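Local coordinates for protein beta-N-acetylglucosaminidase (Thermotoga maritima, PDB 3WO8) that probably hydrolyses terminal non-reducing N-acetyl-hexosamine residues from N-acetyl-beta-D-hexosaminides, as a glycoside hydrolase of family 3, at residues 355-360 with 407-412; 168-173 with 215-220; 16-21 with 37-42; 81-86 with 112-117. All coordinates share one frame; numbering follows the deposited sequence.

Contact 1 (355-360 with 407-412); sequences TSEVTL and EGDLIF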
loop_
_atom_site.group_PDB
_atom_site.type_symbol
_atom_site.label_atom_id
_atom_site.label_comp_id
_atom_site.label_asym_id
_atom_site.label_seq_id
_atom_site.Cartn_x
_atom_site.Cartn_y
_atom_site.Cartn_z
ATOM N N THR B 355 28.144 0.224 22.348
ATOM C CA THR B 355 29.476 0.594 21.939
ATOM C C THR B 355 29.362 1.700 20.905
ATOM O O THR B 355 28.279 2.053 20.451
ATOM C CB THR B 355 30.193 -0.598 21.295
ATOM O OG1 THR B 355 29.415 -1.088 20.194
ATOM C CG2 THR B 355 30.380 -1.710 22.296
ATOM N N SER B 356 30.485 2.246 20.501
ATOM C CA SER B 356 30.438 3.337 19.537
ATOM C C SER B 356 30.165 2.837 18.101
ATOM O O SER B 356 29.469 3.487 17.289
ATOM C CB SER B 356 31.746 4.114 19.596
ATOM O OG SER B 356 31.601 5.332 18.905
ATOM N N GLU B 357 30.739 1.687 17.785
ATOM C CA GLU B 357 30.542 1.119 16.472
ATOM C C GLU B 357 30.206 -0.349 16.548
ATOM O O GLU B 357 30.676 -1.081 17.438
ATOM C CB GLU B 357 31.763 1.343 15.562
ATOM C CG GLU B 357 32.885 0.325 15.709
ATOM C CD GLU B 357 32.709 -0.934 14.862
ATOM O OE1 GLU B 357 32.526 -0.804 13.625
ATOM O OE2 GLU B 357 32.803 -2.051 15.443
ATOM N N VAL B 358 29.377 -0.750 15.592
ATOM C CA VAL B 358 29.126 -2.150 15.346
ATOM C C VAL B 358 29.639 -2.477 13.992
ATOM O O VAL B 358 29.557 -1.671 13.100
ATOM C CB VAL B 358 27.654 -2.489 15.303
ATOM C CG1 VAL B 358 27.215 -2.896 16.663
ATOM C CG2 VAL B 358 26.835 -1.315 14.788
ATOM N N THR B 359 30.116 -3.685 13.825
ATOM C CA THR B 359 30.291 -4.150 12.485
ATOM C C THR B 359 29.198 -5.190 12.212
ATOM O O THR B 359 28.872 -5.995 13.059
ATOM C CB THR B 359 31.758 -4.576 12.169
ATOM O OG1 THR B 359 31.879 -5.977 12.020
ATOM C CG2 THR B 359 32.728 -4.061 13.204
ATOM N N LEU B 360 28.599 -5.109 11.033
ATOM C CA LEU B 360 27.446 -5.916 10.682
ATOM C C LEU B 360 27.843 -6.932 9.653
ATOM O O LEU B 360 28.405 -6.571 8.616
ATOM C CB LEU B 360 26.374 -5.033 10.074
ATOM C CG LEU B 360 26.010 -3.786 10.863
ATOM C CD1 LEU B 360 24.885 -3.029 10.162
ATOM C CD2 LEU B 360 25.553 -4.207 12.219
ATOM N N GLU B 407 36.758 -7.860 12.649
ATOM C CA GLU B 407 36.927 -7.304 14.004
ATOM C C GLU B 407 35.968 -6.139 14.189
ATOM O O GLU B 407 35.377 -5.663 13.222
ATOM C CB GLU B 407 38.368 -6.882 14.284
ATOM C CG GLU B 407 39.109 -6.207 13.126
ATOM C CD GLU B 407 39.919 -7.171 12.242
ATOM O OE1 GLU B 407 40.237 -8.311 12.675
ATOM O OE2 GLU B 407 40.256 -6.782 11.097
ATOM N N GLY B 408 35.804 -5.715 15.437
ATOM C CA GLY B 408 34.908 -4.603 15.780
ATOM C C GLY B 408 34.752 -4.532 17.285
ATOM O O GLY B 408 35.139 -5.465 17.984
ATOM N N ASP B 409 34.201 -3.446 17.807
ATOM C CA ASP B 409 33.890 -3.399 19.252
ATOM C C ASP B 409 32.748 -4.377 19.554
ATOM O O ASP B 409 32.656 -4.982 20.639
ATOM C CB ASP B 409 33.456 -1.989 19.692
ATOM C CG ASP B 409 34.524 -0.931 19.433
ATOM O OD1 ASP B 409 35.717 -1.314 19.297
ATOM O OD2 ASP B 409 34.148 0.268 19.356
ATOM N N LEU B 410 31.881 -4.486 18.549
ATOM C CA LEU B 410 30.661 -5.241 18.580
ATOM C C LEU B 410 30.421 -5.746 17.158
ATOM O O LEU B 410 30.570 -5.001 16.188
ATOM C CB LEU B 410 29.535 -4.300 19.005
ATOM C CG LEU B 410 28.205 -4.881 19.453
ATOM C CD1 LEU B 410 28.406 -6.287 19.996
ATOM C CD2 LEU B 410 27.545 -3.972 20.481
ATOM N N ILE B 411 30.058 -7.007 17.039
ATOM C CA ILE B 411 29.755 -7.618 15.760
ATOM C C ILE B 411 28.365 -8.234 15.793
ATOM O O ILE B 411 28.024 -8.888 16.765
ATOM C CB ILE B 411 30.728 -8.747 15.516
ATOM C CG1 ILE B 411 32.110 -8.283 15.983
ATOM C CG2 ILE B 411 30.649 -9.230 14.058
ATOM C CD1 ILE B 411 33.245 -9.074 15.400
ATOM N N PHE B 412 27.570 -8.016 14.745
ATOM C CA PHE B 412 26.208 -8.523 14.660
ATOM C C PHE B 412 26.233 -9.411 13.478
ATOM O O PHE B 412 26.507 -8.937 12.373
ATOM C CB PHE B 412 25.216 -7.408 14.437
ATOM C CG PHE B 412 24.900 -6.607 15.669
ATOM C CD1 PHE B 412 25.430 -6.939 16.914
ATOM C CD2 PHE B 412 24.010 -5.571 15.590
ATOM C CE1 PHE B 412 25.085 -6.197 18.041
ATOM C CE2 PHE B 412 23.657 -4.814 16.701
ATOM C CZ PHE B 412 24.187 -5.118 17.929
#
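Neighbouring parallel strands of the C-terminal domain's mixed sheet meet here, with V358, T359 and L360 set beside L410, I411 and F412. Two nearly straight backbone bonds join them: T359 N donates to L410 O at 2.7 Å, and F412 N to T359 O at 2.9 Å. On the V358 and F412 side, V358 CG1 stands over the centre of the phenyl ring, 4.0 Å from its centroid and 12° off the normal. The same methyl of V358 touches L410 CG at 3.6 Å; chi1 of -92° leaves CG1 only roughly anti to the carbonyl carbon, turned away from a staggered position. L360 CD2 reaches F412 CB, the two side chains pointing the same way. The strand 357-363 is internal to this sheet, with strand 391-397 along its other edge, while helix 374-385 covers V358 and L360. Toward E357 and D409 the contact becomes polar. The side chain of E357 bends at chi2 (86°) until OE2 takes the backbone N of D409 at 3.1 Å, on the anti side of the carboxylate. The D409 carboxylate lies nearby, its plane almost perpendicular. T355 OG1 donates to E357 O from above the carbonyl plane and packs against L410 CB at 3.4 Å.

Contact 2 (168-173 with 215-220); sequences PCIKHF and VTVMTA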
loop_
_atom_site.group_PDB
_atom_site.type_symbol
_atom_site.label_atom_id
_atom_site.label_comp_id
_atom_site.label_asym_id
_atom_site.label_seq_id
_atom_site.Cartn_x
_atom_site.Cartn_y
_atom_site.Cartn_z
ATOM N N PRO B 168 -12.373 14.126 8.169
ATOM C CA PRO B 168 -11.673 14.905 7.184
ATOM C C PRO B 168 -11.456 16.285 7.665
ATOM O O PRO B 168 -12.018 16.712 8.668
ATOM C CB PRO B 168 -12.630 14.939 6.004
ATOM C CG PRO B 168 -13.981 14.915 6.665
ATOM C CD PRO B 168 -13.813 14.095 7.937
ATOM N N CYS B 169 -10.652 16.989 6.893
ATOM C CA CYS B 169 -10.347 18.369 7.127
ATOM C C CYS B 169 -10.455 19.189 5.832
ATOM O O CYS B 169 -9.601 19.109 4.973
ATOM C CB CYS B 169 -8.944 18.458 7.674
ATOM S SG CYS B 169 -8.599 20.145 8.167
ATOM N N ILE B 170 -11.518 19.960 5.679
ATOM C CA ILE B 170 -11.642 20.805 4.485
ATOM C C ILE B 170 -10.654 21.956 4.569
ATOM O O ILE B 170 -10.343 22.450 5.660
ATOM C CB ILE B 170 -13.070 21.335 4.267
ATOM C CG1 ILE B 170 -13.581 22.087 5.496
ATOM C CG2 ILE B 170 -13.981 20.168 3.959
ATOM C CD1 ILE B 170 -14.969 22.654 5.286
ATOM N N LYS B 171 -10.133 22.345 3.417
ATOM C CA LYS B 171 -9.091 23.356 3.381
ATOM C C LYS B 171 -9.075 24.072 2.038
ATOM O O LYS B 171 -9.602 23.545 1.057
ATOM C CB LYS B 171 -7.734 22.737 3.728
ATOM C CG LYS B 171 -7.279 21.580 2.851
ATOM C CD LYS B 171 -6.066 20.823 3.434
ATOM C CE LYS B 171 -5.211 20.321 2.278
ATOM N NZ LYS B 171 -4.414 19.107 2.543
ATOM N N HIS B 172 -8.561 25.307 1.987
ATOM C CA HIS B 172 -8.151 26.125 3.154
ATOM C C HIS B 172 -9.136 27.248 3.319
ATOM O O HIS B 172 -9.396 27.985 2.354
ATOM C CB HIS B 172 -6.784 26.750 2.924
ATOM C CG HIS B 172 -5.719 25.755 2.590
ATOM N ND1 HIS B 172 -5.615 25.161 1.346
ATOM C CD2 HIS B 172 -4.726 25.235 3.349
ATOM C CE1 HIS B 172 -4.583 24.341 1.351
ATOM N NE2 HIS B 172 -4.026 24.372 2.551
ATOM N N PHE B 173 -9.679 27.384 4.525
ATOM C CA PHE B 173 -10.767 28.323 4.752
ATOM C C PHE B 173 -10.282 29.795 4.800
ATOM O O PHE B 173 -9.355 30.119 5.558
ATOM C CB PHE B 173 -11.510 27.970 6.049
ATOM C CG PHE B 173 -12.753 28.811 6.283
ATOM C CD1 PHE B 173 -13.931 28.530 5.610
ATOM C CD2 PHE B 173 -12.731 29.897 7.165
ATOM C CE1 PHE B 173 -15.056 29.310 5.804
ATOM C CE2 PHE B 173 -13.858 30.675 7.372
ATOM C CZ PHE B 173 -15.023 30.382 6.689
ATOM N N VAL B 215 -16.972 16.962 10.394
ATOM C CA VAL B 215 -15.801 17.570 9.757
ATOM C C VAL B 215 -14.891 18.507 10.613
ATOM O O VAL B 215 -15.331 19.117 11.599
ATOM C CB VAL B 215 -16.341 18.385 8.564
ATOM C CG1 VAL B 215 -15.319 19.344 8.006
ATOM C CG2 VAL B 215 -16.867 17.443 7.481
ATOM N N THR B 216 -13.619 18.632 10.205
ATOM C CA THR B 216 -12.766 19.743 10.650
ATOM C C THR B 216 -12.399 20.699 9.515
ATOM O O THR B 216 -12.522 20.366 8.334
ATOM C CB THR B 216 -11.449 19.302 11.278
ATOM O OG1 THR B 216 -10.479 19.129 10.254
ATOM C CG2 THR B 216 -11.603 18.036 12.055
ATOM N N VAL B 217 -11.947 21.895 9.905
ATOM C CA VAL B 217 -11.628 22.985 8.970
ATOM C C VAL B 217 -10.214 23.541 9.165
ATOM O O VAL B 217 -9.803 23.868 10.281
ATOM C CB VAL B 217 -12.591 24.166 9.126
ATOM C CG1 VAL B 217 -12.262 25.242 8.119
ATOM C CG2 VAL B 217 -14.021 23.711 8.911
ATOM N N MET B 218 -9.472 23.641 8.075
ATOM C CA MET B 218 -8.163 24.231 8.153
ATOM C C MET B 218 -8.226 25.614 7.530
ATOM O O MET B 218 -8.859 25.889 6.499
ATOM C CB MET B 218 -7.100 23.371 7.472
ATOM C CG MET B 218 -5.697 23.966 7.457
ATOM S SD MET B 218 -4.479 23.037 6.482
ATOM C CE MET B 218 -4.049 21.811 7.706
ATOM N N THR B 219 -7.490 26.469 8.172
ATOM C CA THR B 219 -7.512 27.865 7.906
ATOM C C THR B 219 -6.518 28.207 6.779
ATOM O O THR B 219 -5.502 27.516 6.595
ATOM C CB THR B 219 -7.182 28.503 9.254
ATOM O OG1 THR B 219 -8.021 29.623 9.463
ATOM C CG2 THR B 219 -5.727 28.832 9.350
ATOM N N ALA B 220 -6.823 29.227 5.989
ATOM C CA ALA B 220 -5.856 29.727 4.990
ATOM C C ALA B 220 -4.894 30.834 5.519
ATOM O O ALA B 220 -5.324 31.717 6.271
ATOM C CB ALA B 220 -6.583 30.246 3.782
#
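V217 spreads its two methyls between I170 and F173 on the outward side of the barrel wall. CG2 meets I170 CG1 at 3.8 Å, and CG1 presses on F173 CB at 3.5 Å. The phenyl ring itself leads away, CG being anti to the backbone N (chi1 -174°), and sinks among residues of helix 236-247, with F205 edge-to-face against it. On the other side M218 CB packs on C169 SG at 3.6 Å, and farther out its SD comes obliquely to the H172 ring, 3.8 Å from CD2. Between these faces the parallel strands 167-173 and 216-219 of the TIM barrel are bonded from P168 and T216 onward, I170 O for example accepting M218 N at 2.8 Å. F173 N then donates to M218 O at 2.6 Å. A beta bulge, with a cis peptide before H172, shifts the register by one, and A220 N closes the pairing on F173 O at 2.7 Å. K171 and H172 fill the corner, the CB of K171 over the centre of the imidazole. K171 NZ makes a salt bridge with E76 and a hydrogen bond to F123 O; H172 ND1 is bonded to D128. An apolar outer face thus backs a polar strand end whose lysine and histidine are held by acidic neighbours and, for the lysine, a backbone carbonyl, consistent with the lysine-histidine motif of family 3 active sites.

Contact 3 (16-21 with 37-42); sequences LGKLFF and KYRPTG
T41 and G17 meet through the backbone. T41 N lies 3.2 Å from G17 O and equally far from F20 O, two weak bonds at 130° each that share one N-H. F20 O also takes G42 N, at 3.1 Å and a straighter 163°, within the carbonyl plane, so this single oxygen receives two successive amides. Next to these bonds the chain of G17 lies against R39 and P40: G17 CA is 3.3 Å from R39 O, and P40 CA approaches G17 O in a second C-H...O contact. The K18 side chain bends at chi2 (61°) and runs across the T41 hydroxyl, CD passing 3.6 Å from OG1. A water links the two, 3.0 Å from T41 OG1 and in a weak bond with K18 NZ. G17 O is set by the 3-10 segment 16-19, where it also accepts F20 N. Farther out, F21 pairs in parallel with G42. This is the start of barrel strands 20-24 and 42-45, which helix 29-37 connects in a beta-alpha-beta crossover; strand 283-286 flanks the first strand, strand 70-72 the second, and helix 310-326 covers K18, L19 and T41.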
loop_
_atom_site.group_PDB
_atom_site.type_symbol
_atom_site.label_atom_id
_atom_site.label_comp_id
_atom_site.label_asym_id
_atom_site.label_seq_id
_atom_site.Cartn_x
_atom_site.Cartn_y
_atom_site.Cartn_z
ATOM N N LEU B 16 -3.664 21.324 27.969
ATOM C CA LEU B 16 -3.485 22.222 26.809
ATOM C C LEU B 16 -2.578 21.657 25.684
ATOM O O LEU B 16 -2.321 22.315 24.664
ATOM C CB LEU B 16 -2.970 23.608 27.255
ATOM C CG LEU B 16 -1.787 23.737 28.222
ATOM C CD1 LEU B 16 -1.324 25.181 28.289
ATOM C CD2 LEU B 16 -2.146 23.280 29.630
ATOM N N GLY B 17 -2.108 20.429 25.870
ATOM C CA GLY B 17 -1.586 19.632 24.759
ATOM C C GLY B 17 -2.648 19.444 23.678
ATOM O O GLY B 17 -2.315 19.333 22.483
ATOM N N LYS B 18 -3.923 19.440 24.098
ATOM C CA LYS B 18 -5.058 19.432 23.171
ATOM C C LYS B 18 -5.020 20.526 22.109
ATOM O O LYS B 18 -5.660 20.380 21.070
ATOM C CB LYS B 18 -6.392 19.548 23.917
ATOM C CG LYS B 18 -7.054 18.244 24.272
ATOM C CD LYS B 18 -6.198 17.383 25.185
ATOM C CE LYS B 18 -6.835 16.013 25.341
ATOM N NZ LYS B 18 -6.038 15.156 26.248
ATOM N N LEU B 19 -4.297 21.614 22.357
ATOM C CA LEU B 19 -4.280 22.741 21.414
ATOM C C LEU B 19 -3.295 22.624 20.280
ATOM O O LEU B 19 -3.277 23.479 19.370
ATOM C CB LEU B 19 -4.053 24.057 22.153
ATOM C CG LEU B 19 -5.349 24.708 22.638
ATOM C CD1 LEU B 19 -6.608 24.111 22.008
ATOM C CD2 LEU B 19 -5.479 24.568 24.132
ATOM N N PHE B 20 -2.516 21.544 20.288
ATOM C CA PHE B 20 -1.434 21.428 19.345
ATOM C C PHE B 20 -1.475 20.213 18.428
ATOM O O PHE B 20 -1.722 19.086 18.865
ATOM C CB PHE B 20 -0.145 21.433 20.123
ATOM C CG PHE B 20 0.232 22.786 20.645
ATOM C CD1 PHE B 20 0.612 23.800 19.765
ATOM C CD2 PHE B 20 0.216 23.045 22.011
ATOM C CE1 PHE B 20 0.961 25.047 20.239
ATOM C CE2 PHE B 20 0.579 24.286 22.486
ATOM C CZ PHE B 20 0.941 25.286 21.602
ATOM N N PHE B 21 -1.203 20.498 17.155
ATOM C CA PHE B 21 -1.002 19.527 16.103
ATOM C C PHE B 21 0.454 19.618 15.552
ATOM O O PHE B 21 0.887 20.652 15.080
ATOM C CB PHE B 21 -2.029 19.758 14.971
ATOM C CG PHE B 21 -2.614 18.482 14.429
ATOM C CD1 PHE B 21 -1.788 17.488 13.924
ATOM C CD2 PHE B 21 -3.982 18.248 14.483
ATOM C CE1 PHE B 21 -2.317 16.297 13.461
ATOM C CE2 PHE B 21 -4.514 17.070 14.003
ATOM C CZ PHE B 21 -3.684 16.096 13.482
ATOM N N LYS B 37 6.220 14.540 27.240
ATOM C CA LYS B 37 6.364 15.755 28.055
ATOM C C LYS B 37 5.181 16.682 27.894
ATOM O O LYS B 37 4.481 16.946 28.838
ATOM C CB LYS B 37 7.647 16.523 27.726
ATOM C CG LYS B 37 8.074 17.474 28.839
ATOM C CD LYS B 37 8.819 18.689 28.300
ATOM C CE LYS B 37 9.830 19.234 29.307
ATOM N NZ LYS B 37 11.088 19.677 28.634
ATOM N N TYR B 38 4.977 17.172 26.685
ATOM C CA TYR B 38 3.787 17.939 26.339
ATOM C C TYR B 38 2.956 16.834 25.759
ATOM O O TYR B 38 3.494 15.777 25.426
ATOM C CB TYR B 38 4.101 18.984 25.286
ATOM C CG TYR B 38 5.428 19.693 25.494
ATOM C CD1 TYR B 38 6.600 19.192 24.947
ATOM C CD2 TYR B 38 5.514 20.863 26.249
ATOM C CE1 TYR B 38 7.816 19.834 25.134
ATOM C CE2 TYR B 38 6.731 21.509 26.439
ATOM C CZ TYR B 38 7.879 20.996 25.871
ATOM O OH TYR B 38 9.100 21.620 26.007
ATOM N N ARG B 39 1.661 16.991 25.634
ATOM C CA ARG B 39 0.918 15.813 25.174
ATOM C C ARG B 39 0.108 16.257 23.999
ATOM O O ARG B 39 -1.113 16.438 24.086
ATOM C CB ARG B 39 0.101 15.173 26.304
ATOM C CG ARG B 39 0.979 14.463 27.352
ATOM C CD ARG B 39 0.469 13.080 27.779
ATOM N NE ARG B 39 -0.993 13.062 27.930
ATOM C CZ ARG B 39 -1.672 13.494 29.001
ATOM N NH1 ARG B 39 -1.023 13.961 30.052
ATOM N NH2 ARG B 39 -3.012 13.446 29.028
ATOM N N PRO B 40 0.806 16.488 22.887
ATOM C CA PRO B 40 0.138 17.085 21.750
ATOM C C PRO B 40 -0.938 16.114 21.298
ATOM O O PRO B 40 -0.748 14.903 21.415
ATOM C CB PRO B 40 1.255 17.266 20.729
ATOM C CG PRO B 40 2.330 16.324 21.139
ATOM C CD PRO B 40 2.168 16.029 22.586
ATOM N N THR B 41 -2.083 16.627 20.872
ATOM C CA THR B 41 -3.201 15.758 20.530
ATOM C C THR B 41 -3.000 15.289 19.084
ATOM O O THR B 41 -3.127 14.099 18.784
ATOM C CB THR B 41 -4.581 16.446 20.811
ATOM O OG1 THR B 41 -5.083 15.995 22.076
ATOM C CG2 THR B 41 -5.641 16.119 19.758
ATOM N N GLY B 42 -2.658 16.240 18.217
ATOM C CA GLY B 42 -2.520 16.015 16.782
ATOM C C GLY B 42 -1.134 15.540 16.354
ATOM O O GLY B 42 -0.148 16.236 16.559
HETATM O O HOH W 1 -4.151 13.702 23.831
#

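Contact 4 (81-86 with 112-117); sequences EVLKYV and KIMEIV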
loop_
_atom_site.group_PDB
_atom_site.type_symbol
_atom_site.label_atom_id
_atom_site.label_comp_id
_atom_site.label_asym_id
_atom_site.label_seq_id
_atom_site.Cartn_x
_atom_site.Cartn_y
_atom_site.Cartn_z
ATOM N N GLU B 81 0.425 12.420 -2.477
ATOM C CA GLU B 81 0.146 11.053 -2.019
ATOM C C GLU B 81 1.322 10.585 -1.202
ATOM O O GLU B 81 2.425 10.751 -1.608
ATOM C CB GLU B 81 -0.119 10.093 -3.192
ATOM C CG GLU B 81 -1.406 10.383 -3.931
ATOM C CD GLU B 81 -1.787 9.348 -5.013
ATOM O OE1 GLU B 81 -0.885 8.705 -5.599
ATOM O OE2 GLU B 81 -3.009 9.181 -5.270
ATOM N N VAL B 82 1.053 10.038 -0.036
ATOM C CA VAL B 82 2.067 9.698 0.948
ATOM C C VAL B 82 1.894 8.315 1.588
ATOM O O VAL B 82 2.794 7.831 2.273
ATOM C CB VAL B 82 2.112 10.769 2.097
ATOM C CG1 VAL B 82 2.425 12.148 1.540
ATOM C CG2 VAL B 82 0.803 10.859 2.883
ATOM N N LEU B 83 0.757 7.670 1.381
ATOM C CA LEU B 83 0.464 6.390 2.000
ATOM C C LEU B 83 0.528 5.317 0.928
ATOM O O LEU B 83 -0.246 5.353 -0.038
ATOM C CB LEU B 83 -0.927 6.371 2.583
ATOM C CG LEU B 83 -1.282 7.358 3.696
ATOM C CD1 LEU B 83 -2.798 7.401 3.919
ATOM C CD2 LEU B 83 -0.605 6.949 4.990
ATOM N N LYS B 84 1.445 4.366 1.077
ATOM C CA LYS B 84 1.560 3.285 0.097
ATOM C C LYS B 84 0.297 2.436 0.010
ATOM O O LYS B 84 -0.045 1.960 -1.058
ATOM C CB LYS B 84 2.764 2.386 0.381
ATOM C CG LYS B 84 2.742 1.582 1.665
ATOM C CD LYS B 84 4.144 1.025 1.976
ATOM C CE LYS B 84 4.426 -0.370 1.416
ATOM N NZ LYS B 84 3.984 -1.414 2.411
ATOM N N TYR B 85 -0.413 2.334 1.129
ATOM C CA TYR B 85 -1.582 1.499 1.284
ATOM C C TYR B 85 -2.819 1.901 0.479
ATOM O O TYR B 85 -3.719 1.107 0.284
ATOM C CB TYR B 85 -1.975 1.465 2.749
ATOM C CG TYR B 85 -0.811 1.226 3.665
ATOM C CD1 TYR B 85 -0.163 0.010 3.664
ATOM C CD2 TYR B 85 -0.350 2.223 4.533
ATOM C CE1 TYR B 85 0.889 -0.242 4.501
ATOM C CE2 TYR B 85 0.724 1.993 5.387
ATOM C CZ TYR B 85 1.340 0.746 5.361
ATOM O OH TYR B 85 2.399 0.457 6.179
ATOM N N VAL B 86 -2.888 3.130 0.032
ATOM C CA VAL B 86 -4.088 3.603 -0.599
ATOM C C VAL B 86 -3.868 3.572 -2.070
ATOM O O VAL B 86 -2.832 4.001 -2.543
ATOM C CB VAL B 86 -4.444 5.031 -0.127
ATOM C CG1 VAL B 86 -5.662 5.595 -0.852
ATOM C CG2 VAL B 86 -4.723 5.003 1.364
ATOM N N LYS B 112 -11.236 3.903 4.646
ATOM C CA LYS B 112 -11.284 2.615 5.298
ATOM C C LYS B 112 -9.843 2.086 5.449
ATOM O O LYS B 112 -9.446 1.565 6.480
ATOM C CB LYS B 112 -12.213 1.660 4.525
ATOM C CG LYS B 112 -12.567 0.388 5.282
ATOM C CD LYS B 112 -13.633 0.595 6.376
ATOM C CE LYS B 112 -13.871 -0.643 7.254
ATOM N NZ LYS B 112 -12.628 -1.113 7.936
ATOM N N ILE B 113 -9.021 2.305 4.441
ATOM C CA ILE B 113 -7.618 1.950 4.568
ATOM C C ILE B 113 -6.841 2.784 5.621
ATOM O O ILE B 113 -6.042 2.263 6.388
ATOM C CB ILE B 113 -6.949 1.992 3.184
ATOM C CG1 ILE B 113 -7.549 0.853 2.320
ATOM C CG2 ILE B 113 -5.445 1.798 3.327
ATOM C CD1 ILE B 113 -7.169 0.962 0.852
ATOM N N MET B 114 -7.069 4.078 5.655
ATOM C CA MET B 114 -6.390 4.890 6.638
ATOM C C MET B 114 -6.699 4.329 8.002
ATOM O O MET B 114 -5.838 4.200 8.881
ATOM C CB MET B 114 -6.860 6.339 6.529
ATOM C CG MET B 114 -6.144 7.123 5.450
ATOM S SD MET B 114 -7.139 8.529 4.961
ATOM C CE MET B 114 -6.420 9.000 3.388
ATOM N N GLU B 115 -7.950 3.926 8.151
ATOM C CA GLU B 115 -8.424 3.461 9.418
ATOM C C GLU B 115 -7.738 2.199 9.909
ATOM O O GLU B 115 -7.392 2.066 11.097
ATOM C CB GLU B 115 -9.894 3.208 9.316
ATOM C CG GLU B 115 -10.548 3.229 10.668
ATOM C CD GLU B 115 -11.314 1.994 10.899
ATOM O OE1 GLU B 115 -10.650 0.977 11.207
ATOM O OE2 GLU B 115 -12.549 2.069 10.728
ATOM N N ILE B 116 -7.576 1.262 8.977
ATOM C CA ILE B 116 -6.930 -0.002 9.249
ATOM C C ILE B 116 -5.482 0.248 9.647
ATOM O O ILE B 116 -4.932 -0.436 10.516
ATOM C CB ILE B 116 -7.029 -0.907 8.021
ATOM C CG1 ILE B 116 -8.434 -1.472 7.953
ATOM C CG2 ILE B 116 -6.048 -2.059 8.106
ATOM C CD1 ILE B 116 -8.808 -2.117 6.633
ATOM N N VAL B 117 -4.893 1.243 9.005
ATOM C CA VAL B 117 -3.494 1.562 9.191
ATOM C C VAL B 117 -3.323 2.224 10.552
ATOM O O VAL B 117 -2.314 2.046 11.224
ATOM C CB VAL B 117 -3.059 2.545 8.099
ATOM C CG1 VAL B 117 -1.671 3.049 8.357
ATOM C CG2 VAL B 117 -3.095 1.913 6.726
#
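A type I beta turn from L83 to V86 sets its residues against one side of helix 100-117, the closest pair of CA atoms being those of V86 and I113, 6.5 Å apart, and no hydrogen bond passes between the two segments. Apolar groups do the joining. I113 CG2 is wedged beside the turn: it meets Y85 CB at 3.5 Å and V86 CG2 at 3.8 Å. Its position anti to the backbone N turns this methyl onto the turn, while CD1, at the end of the other branch, reaches Y85 O at 3.5 Å. One helical turn on, V117 brings CG2 up obliquely to the Y85 ring, 3.5 Å from CD2, with CG1 near CE2. The tyrosine hydroxyl leads to E53, to which it is hydrogen-bonded, and L56 of helix 53-66 touches both Y85 and V117. The segment 81-86 belongs to the long loop that follows barrel strand 70-72, and here its turn rests on the helix leading into strand 121-122. L83 supplies the remaining grip: CD1 meets M114 CG at 3.7 Å, the two side chains crossing at about a right angle. The methionine extends beyond CG, and M114 CE lies 4.0 Å from L83 CD1. The second subunit comes in close by. K84 of that subunit packs on Y85, its V109 on I116 and its A371 on V82, placing the turn and the helix at the dimer interface of this enzyme.

How the contacts relate
Along the chain the order is contact 3, contact 4, contact 2 and then contact 1. The first three lie in the N-terminal family 3 domain, a TIM barrel. Contacts 2 and 3 both belong to its parallel sheet, their centres about 19 Å apart: contact 3 starts the first two strands, contact 2 pairs strands 167-173 and 216-219. Contact 4 sits outside the sheet, its centre about 20 Å from that of contact 2 and 24 Å from that of contact 3, and it alone of the four is touched by the second subunit. Contact 1 belongs to the C-terminal domain, with its centre about 50 Å from that of contact 2, so the strand pairing of the barrel and that of the C-terminal domain lie in separate sheets.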